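Side-chain contacts in bartonella effector protein (Bep) substrate of VirB T4SS (Bartonella clarridgeiae, PDB 4YK2), which is an effector probably delivered into host cells by the VirB type IV secretion system, represented here by its BID domain, which forms a four-helix bundle topped with a hook: residues E38-I41 and R42-Q46; I47-N51 and Q52-A56; N105-K108 and L109-I113. All blocks are in the same frame, centred on the assembly; numbering follows the deposited sequence.

How the contacts relate
The three contacts are local ones, each made between side chains a few residues apart, and they come in series along the chain. Contact 1 lies within helix 21-49; contact 2 takes over at the end of that helix and runs through the loop to helix 56-64, with its centre about 7 Å from that of contact 1. Contact 3 covers Asn105 and the first turns of helix 106-123, centred about 9 Å from contact 1 and about 12 Å from contact 2. Leu44 and Ile41 from contact 1 and Val48 from contact 2 pack on it, so residues far apart in sequence hold two helices of the BID bundle together.

Contact 1: residues E38-I41 and R42-Q46; sequences EKEI and RRLSQ
The carbonyl oxygen of Ile41 is gripped twice by Ser45, one helical turn further on. The backbone N of Ser45 donates to Ile41 O at 2.8 Å, and the hydroxyl OG of Ser45 donates to the same oxygen, also at 2.8 Å. The two donors arrive from opposite faces of the carbonyl plane. OG gets there because it stands anti to the carbonyl carbon of Ser45 (chi1 -69°), which folds it back over the preceding turn, so a buried hydroxyl is satisfied within its own helix.

Glu40 and Arg43 make the salt bridge of this contact. They run side by side in the same direction, and Arg43 offers the side of its guanidinium: NE bonds OE1 of Glu40 at 2.8 Å and NH2 bonds OE2 of Glu40 at 2.6 Å. Both oxygens lie close to the guanidinium plane, whereas the carboxylate is twisted 38° against it, so both nitrogens come in from out of the carboxylate plane, NH2 on the syn side of OE2. Two nearly straight bonds fix how the two planes are turned. All this belongs to helix 21-49 of the BID four-helix bundle. Its inner side carries Ile41 and Leu44, and Ile41 packs on Ala112 and Tyr116 of helix 106-123. Leu44 also touches its own helix, setting CD1 3.7 Å from CG of Glu40.

Arg42 also reaches back toward the preceding turn. In one of its two conformers a bend at chi3 (-55°) lays one face of the guanidinium over the backbone there, with Glu38 O above the centre and NH2 3.6 Å from CA of Lys39. In that conformer a water at the guanidinium edge accepts from Arg42 NH1 and donates to Glu38 OE1 at 2.7 Å, linking the opposite charges without direct contact.

Contact 2: residues I47-N51 and Q52-A56; sequences IVFGN and QNQLA. With SO4 (sulfate ion), chain E.
A type I beta turn, Asn51 to Gln54, carries the chain out of helix 21-49, and the side chain of Asn51 bonds into it. The turn is closed by Gln54 N donating to Asn51 O at 3.0 Å. Asn51 adds a second bond: its side-chain OD1 accepts from the backbone N of Asn53 at 2.9 Å, the donor lying above the amide plane. With CG anti to the backbone N (chi1 -177°), the amide of Asn51 lies alongside the turn. Its other end points to a sulfate, probably from the crystallisation liquor, and ND2 donates to O2 of this ion at 3.0 Å.

Gln54 reaches back to Phe49, the last residue of the helix. Its chi1 of -170° puts CG over a face of the ring, 4.0 Å from the centroid, as a CH-pi contact; a bend at chi2 then carries the amide round and brings OE1 within 3.4 Å of CB of Asn51. The amide is turned 67° from the ring. Leu55 crosses the Phe49 side chain at about a right angle, with CD2 4.1 Å from CE2 of Phe49, and also packs on Ile113 of helix 106-123.

Gly50 makes the break with positive phi, which suits glycine. Leu55 is then the N-cap position of helix 56-64, so the loop between helices 21-49 and 56-64 consists of a glycine exit followed by two overlapping type I turns, Asn51-Gln54 and Asn53-Ala56, the first carrying an Asx turn.

Contact 3: residues N105-K108 and L109-I113; sequences NISK and LVEAI
Ser107 and Glu111 turn their polar ends to the same water by different torsions. OG of Ser107 is anti to its own backbone N (chi1 -176°), while CG of Glu111 is anti to its carbonyl carbon (chi1 -71°), with the chain extended beyond. The carboxylate thereby runs back along the helix toward the serine. The water joins them, 2.7 Å from OG of Ser107, and donates to OE2 of Glu111 in a bond that is modelled rather short; OG and OE2 themselves stay 4.2 Å apart.

In one of its two conformers Lys108 bends at chi2 (-74°) and brings NZ to 4.4 Å from OE1 of Glu111, where the charges may attract weakly but are too far apart for a salt bridge. These polar groups occupy the outer side of the first turns of helix 106-123, one of the helices of the BID bundle. On another side Ile106 and Val110, a turn apart, bring their CG2 methyls to 4.4 Å; Val110 packs on Leu76 of helix 69-78, and Ala112 on Gln37 of helix 21-49.

Backbone bonds run through the segment, such as Val110 N to Ile106 O at 2.9 Å. At the start of the helix, Leu109 N donates to Asn105 O, and ND2 of the Asn105 side chain bonds the carbonyl of Gln101.

Contact 1: residues E38-I41 and R42-Q46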
# COMPACT_ATOMS: atom_id res chain seq x y z
N GLU A 38 -6.19 -2.51 -3.33
CA GLU A 38 -5.21 -3.56 -3.60
C GLU A 38 -4.59 -3.35 -4.97
O GLU A 38 -3.40 -3.51 -5.14
CB GLU A 38 -5.84 -4.95 -3.51
CG GLU A 38 -6.26 -5.37 -2.12
CD GLU A 38 -6.88 -6.76 -2.12
OE1 GLU A 38 -7.46 -7.15 -3.15
OE2 GLU A 38 -6.78 -7.46 -1.09
N LYS A 39 -5.42 -3.00 -5.94
CA LYS A 39 -4.94 -2.75 -7.29
C LYS A 39 -3.99 -1.55 -7.34
O LYS A 39 -2.92 -1.61 -7.95
CB LYS A 39 -6.13 -2.53 -8.23
CG LYS A 39 -5.78 -2.31 -9.70
CD LYS A 39 -7.07 -2.08 -10.51
CE LYS A 39 -6.82 -2.05 -12.02
NZ LYS A 39 -8.10 -2.10 -12.80
N GLU A 40 -4.37 -0.45 -6.70
CA GLU A 40 -3.53 0.73 -6.70
C GLU A 40 -2.23 0.49 -5.91
O GLU A 40 -1.17 1.00 -6.29
CB GLU A 40 -4.29 1.93 -6.12
CG GLU A 40 -3.51 3.25 -6.07
CD GLU A 40 -3.23 3.86 -7.45
OE1 GLU A 40 -3.46 3.20 -8.48
OE2 GLU A 40 -2.76 5.01 -7.50
N ILE A 41 -2.31 -0.29 -4.83
CA ILE A 41 -1.09 -0.65 -4.09
C ILE A 41 -0.12 -1.46 -4.97
O ILE A 41 1.10 -1.25 -4.93
CB ILE A 41 -1.44 -1.41 -2.79
CG1 ILE A 41 -2.12 -0.44 -1.81
CG2 ILE A 41 -0.18 -2.01 -2.15
CD1 ILE A 41 -2.72 -1.11 -0.57
N ARG A 42 -0.66 -2.38 -5.77
CA ARG A 42 0.19 -3.12 -6.70
C ARG A 42 0.85 -2.19 -7.72
O ARG A 42 2.05 -2.31 -7.99
CB ARG A 42 -0.62 -4.21 -7.43
CG ARG A 42 -0.81 -5.50 -6.62
CD ARG A 42 -1.34 -6.64 -7.47
NE ARG A 42 -2.57 -6.28 -8.17
CZ ARG A 42 -3.79 -6.55 -7.72
NH1 ARG A 42 -3.95 -7.19 -6.57
NH2 ARG A 42 -4.84 -6.17 -8.42
N ARG A 43 0.06 -1.27 -8.29
CA ARG A 43 0.56 -0.33 -9.29
C ARG A 43 1.65 0.56 -8.72
O ARG A 43 2.72 0.73 -9.33
CB ARG A 43 -0.59 0.54 -9.84
CG ARG A 43 -0.21 1.34 -11.10
CD ARG A 43 -1.30 2.34 -11.53
NE ARG A 43 -1.49 3.37 -10.51
CZ ARG A 43 -0.76 4.48 -10.41
NH1 ARG A 43 0.22 4.71 -11.27
NH2 ARG A 43 -1.01 5.37 -9.45
N LEU A 44 1.41 1.09 -7.54
CA LEU A 44 2.40 1.95 -6.88
C LEU A 44 3.63 1.18 -6.38
O LEU A 44 4.74 1.72 -6.39
CB LEU A 44 1.73 2.70 -5.73
CG LEU A 44 0.67 3.72 -6.18
CD1 LEU A 44 -0.12 4.20 -4.98
CD2 LEU A 44 1.29 4.91 -6.89
N SER A 45 3.44 -0.06 -5.94
CA SER A 45 4.56 -0.88 -5.45
C SER A 45 5.52 -1.23 -6.59
O SER A 45 6.75 -1.31 -6.41
CB SER A 45 4.07 -2.16 -4.77
OG SER A 45 3.40 -1.88 -3.54
N GLN A 46 4.96 -1.46 -7.77
CA GLN A 46 5.76 -1.65 -8.98
C GLN A 46 6.66 -0.43 -9.21
O GLN A 46 7.85 -0.58 -9.53
CB GLN A 46 4.85 -1.91 -10.19
CG GLN A 46 5.56 -1.87 -11.55
CD GLN A 46 6.68 -2.89 -11.68
OE1 GLN A 46 6.63 -3.97 -11.08
NE2 GLN A 46 7.70 -2.56 -12.46
O HOH W 1 -6.49 -7.98 -5.57

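Contact 2: residues I47-N51 and Q52-A56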
# COMPACT_ATOMS: atom_id res chain seq x y z
N ILE A 47 6.10 0.77 -9.04
CA ILE A 47 6.87 1.99 -9.26
C ILE A 47 7.92 2.22 -8.17
O ILE A 47 9.07 2.57 -8.45
CB ILE A 47 5.95 3.23 -9.35
CG1 ILE A 47 4.97 3.08 -10.53
CG2 ILE A 47 6.78 4.49 -9.50
CD1 ILE A 47 3.83 4.12 -10.54
N VAL A 48 7.53 2.02 -6.91
CA VAL A 48 8.42 2.28 -5.79
C VAL A 48 9.53 1.22 -5.68
O VAL A 48 10.69 1.55 -5.47
CB VAL A 48 7.61 2.37 -4.47
CG1 VAL A 48 8.55 2.45 -3.27
CG2 VAL A 48 6.68 3.57 -4.49
N PHE A 49 9.16 -0.06 -5.82
CA PHE A 49 10.08 -1.16 -5.54
C PHE A 49 10.42 -2.02 -6.75
O PHE A 49 11.33 -2.84 -6.68
CB PHE A 49 9.50 -2.08 -4.45
CG PHE A 49 9.36 -1.42 -3.10
CD1 PHE A 49 10.49 -1.02 -2.39
CD2 PHE A 49 8.11 -1.22 -2.53
CE1 PHE A 49 10.38 -0.43 -1.14
CE2 PHE A 49 7.98 -0.62 -1.28
CZ PHE A 49 9.12 -0.23 -0.58
N GLY A 50 9.68 -1.87 -7.84
CA GLY A 50 9.92 -2.73 -8.99
C GLY A 50 9.29 -4.10 -8.81
O GLY A 50 9.58 -5.02 -9.56
N ASN A 51 8.43 -4.24 -7.80
CA ASN A 51 7.73 -5.51 -7.54
C ASN A 51 6.34 -5.19 -7.01
O ASN A 51 6.20 -4.67 -5.90
CB ASN A 51 8.51 -6.39 -6.55
CG ASN A 51 7.86 -7.76 -6.31
OD1 ASN A 51 6.71 -8.00 -6.67
ND2 ASN A 51 8.62 -8.66 -5.71
N GLN A 52 5.32 -5.47 -7.80
CA GLN A 52 3.97 -5.04 -7.43
C GLN A 52 3.48 -5.76 -6.17
O GLN A 52 2.52 -5.32 -5.53
CB GLN A 52 3.00 -5.26 -8.59
CG GLN A 52 2.81 -6.68 -9.01
CD GLN A 52 2.01 -6.77 -10.31
OE1 GLN A 52 1.06 -6.00 -10.53
NE2 GLN A 52 2.41 -7.67 -11.19
N ASN A 53 4.13 -6.87 -5.80
CA ASN A 53 3.77 -7.59 -4.58
C ASN A 53 4.83 -7.48 -3.48
O ASN A 53 4.88 -8.33 -2.60
CB ASN A 53 3.50 -9.06 -4.91
CG ASN A 53 2.35 -9.23 -5.87
OD1 ASN A 53 1.28 -8.65 -5.68
ND2 ASN A 53 2.57 -9.99 -6.94
N GLN A 54 5.65 -6.43 -3.53
CA GLN A 54 6.75 -6.28 -2.56
C GLN A 54 6.27 -6.37 -1.10
O GLN A 54 6.90 -7.01 -0.25
CB GLN A 54 7.47 -4.94 -2.78
CG GLN A 54 8.77 -4.82 -1.98
CD GLN A 54 9.81 -5.80 -2.48
OE1 GLN A 54 10.19 -5.76 -3.64
NE2 GLN A 54 10.22 -6.72 -1.63
N LEU A 55 5.13 -5.74 -0.82
CA LEU A 55 4.66 -5.64 0.56
C LEU A 55 3.54 -6.62 0.89
O LEU A 55 2.75 -6.36 1.80
CB LEU A 55 4.17 -4.22 0.84
CG LEU A 55 5.19 -3.11 0.58
CD1 LEU A 55 4.52 -1.75 0.77
CD2 LEU A 55 6.48 -3.24 1.45
N ALA A 56 3.47 -7.74 0.16
CA ALA A 56 2.44 -8.76 0.41
C ALA A 56 2.36 -9.17 1.89
O ALA A 56 1.27 -9.28 2.45
CB ALA A 56 2.70 -10.01 -0.47
S SO4 E . 12.30 -9.37 -6.51
O1 SO4 E . 12.16 -8.36 -7.56
O2 SO4 E . 11.54 -8.95 -5.33
O3 SO4 E . 13.70 -9.49 -6.15
O4 SO4 E . 11.81 -10.66 -7.00

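Contact 3: residues N105-K108 and L109-I113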
# COMPACT_ATOMS: atom_id res chain seq x y z
N ASN A 105 6.54 8.53 -5.49
CA ASN A 105 5.29 7.78 -5.38
C ASN A 105 5.10 7.13 -4.02
O ASN A 105 4.08 6.51 -3.77
CB ASN A 105 5.22 6.74 -6.49
CG ASN A 105 4.71 7.34 -7.79
OD1 ASN A 105 3.51 7.45 -7.99
ND2 ASN A 105 5.62 7.76 -8.66
N ILE A 106 6.07 7.30 -3.13
CA ILE A 106 5.96 6.75 -1.79
C ILE A 106 4.76 7.35 -1.03
O ILE A 106 3.98 6.62 -0.41
CB ILE A 106 7.29 6.94 -1.04
CG1 ILE A 106 8.31 5.93 -1.58
CG2 ILE A 106 7.11 6.78 0.46
CD1 ILE A 106 9.70 6.09 -1.02
N SER A 107 4.60 8.68 -1.10
CA SER A 107 3.47 9.33 -0.44
C SER A 107 2.12 8.70 -0.85
O SER A 107 1.29 8.37 0.01
CB SER A 107 3.47 10.83 -0.77
OG SER A 107 2.44 11.50 -0.08
N LYS A 108 1.90 8.49 -2.15
CA LYS A 108 0.63 7.93 -2.59
C LYS A 108 0.51 6.45 -2.23
O LYS A 108 -0.59 5.97 -1.98
CB LYS A 108 0.44 8.15 -4.10
CG LYS A 108 -0.01 9.58 -4.48
CD LYS A 108 -1.48 9.84 -4.14
CE LYS A 108 -1.95 11.21 -4.64
NZ LYS A 108 -3.43 11.36 -4.57
N LEU A 109 1.63 5.73 -2.18
CA LEU A 109 1.60 4.34 -1.74
C LEU A 109 1.14 4.26 -0.27
O LEU A 109 0.29 3.44 0.09
CB LEU A 109 2.97 3.67 -1.92
CG LEU A 109 3.15 2.22 -1.44
CD1 LEU A 109 2.08 1.30 -2.00
CD2 LEU A 109 4.55 1.70 -1.80
N VAL A 110 1.69 5.12 0.58
CA VAL A 110 1.25 5.20 1.97
C VAL A 110 -0.26 5.50 2.07
O VAL A 110 -0.99 4.88 2.86
CB VAL A 110 2.10 6.24 2.74
CG1 VAL A 110 1.53 6.51 4.13
CG2 VAL A 110 3.58 5.78 2.81
N GLU A 111 -0.75 6.44 1.27
CA GLU A 111 -2.17 6.79 1.32
C GLU A 111 -3.04 5.61 0.92
O GLU A 111 -4.10 5.38 1.50
CB GLU A 111 -2.49 7.98 0.42
CG GLU A 111 -1.95 9.29 0.94
CD GLU A 111 -2.49 10.48 0.18
OE1 GLU A 111 -3.65 10.42 -0.31
OE2 GLU A 111 -1.76 11.48 0.06
N ALA A 112 -2.61 4.86 -0.08
CA ALA A 112 -3.40 3.73 -0.56
C ALA A 112 -3.46 2.64 0.50
O ALA A 112 -4.48 1.97 0.67
CB ALA A 112 -2.85 3.20 -1.85
N ILE A 113 -2.37 2.47 1.24
CA ILE A 113 -2.34 1.49 2.33
C ILE A 113 -3.26 1.93 3.46
O ILE A 113 -3.96 1.10 4.05
CB ILE A 113 -0.89 1.27 2.82
CG1 ILE A 113 -0.10 0.50 1.76
CG2 ILE A 113 -0.86 0.51 4.15
CD1 ILE A 113 1.42 0.47 2.03
O HOH W 2 0.15 11.52 -1.48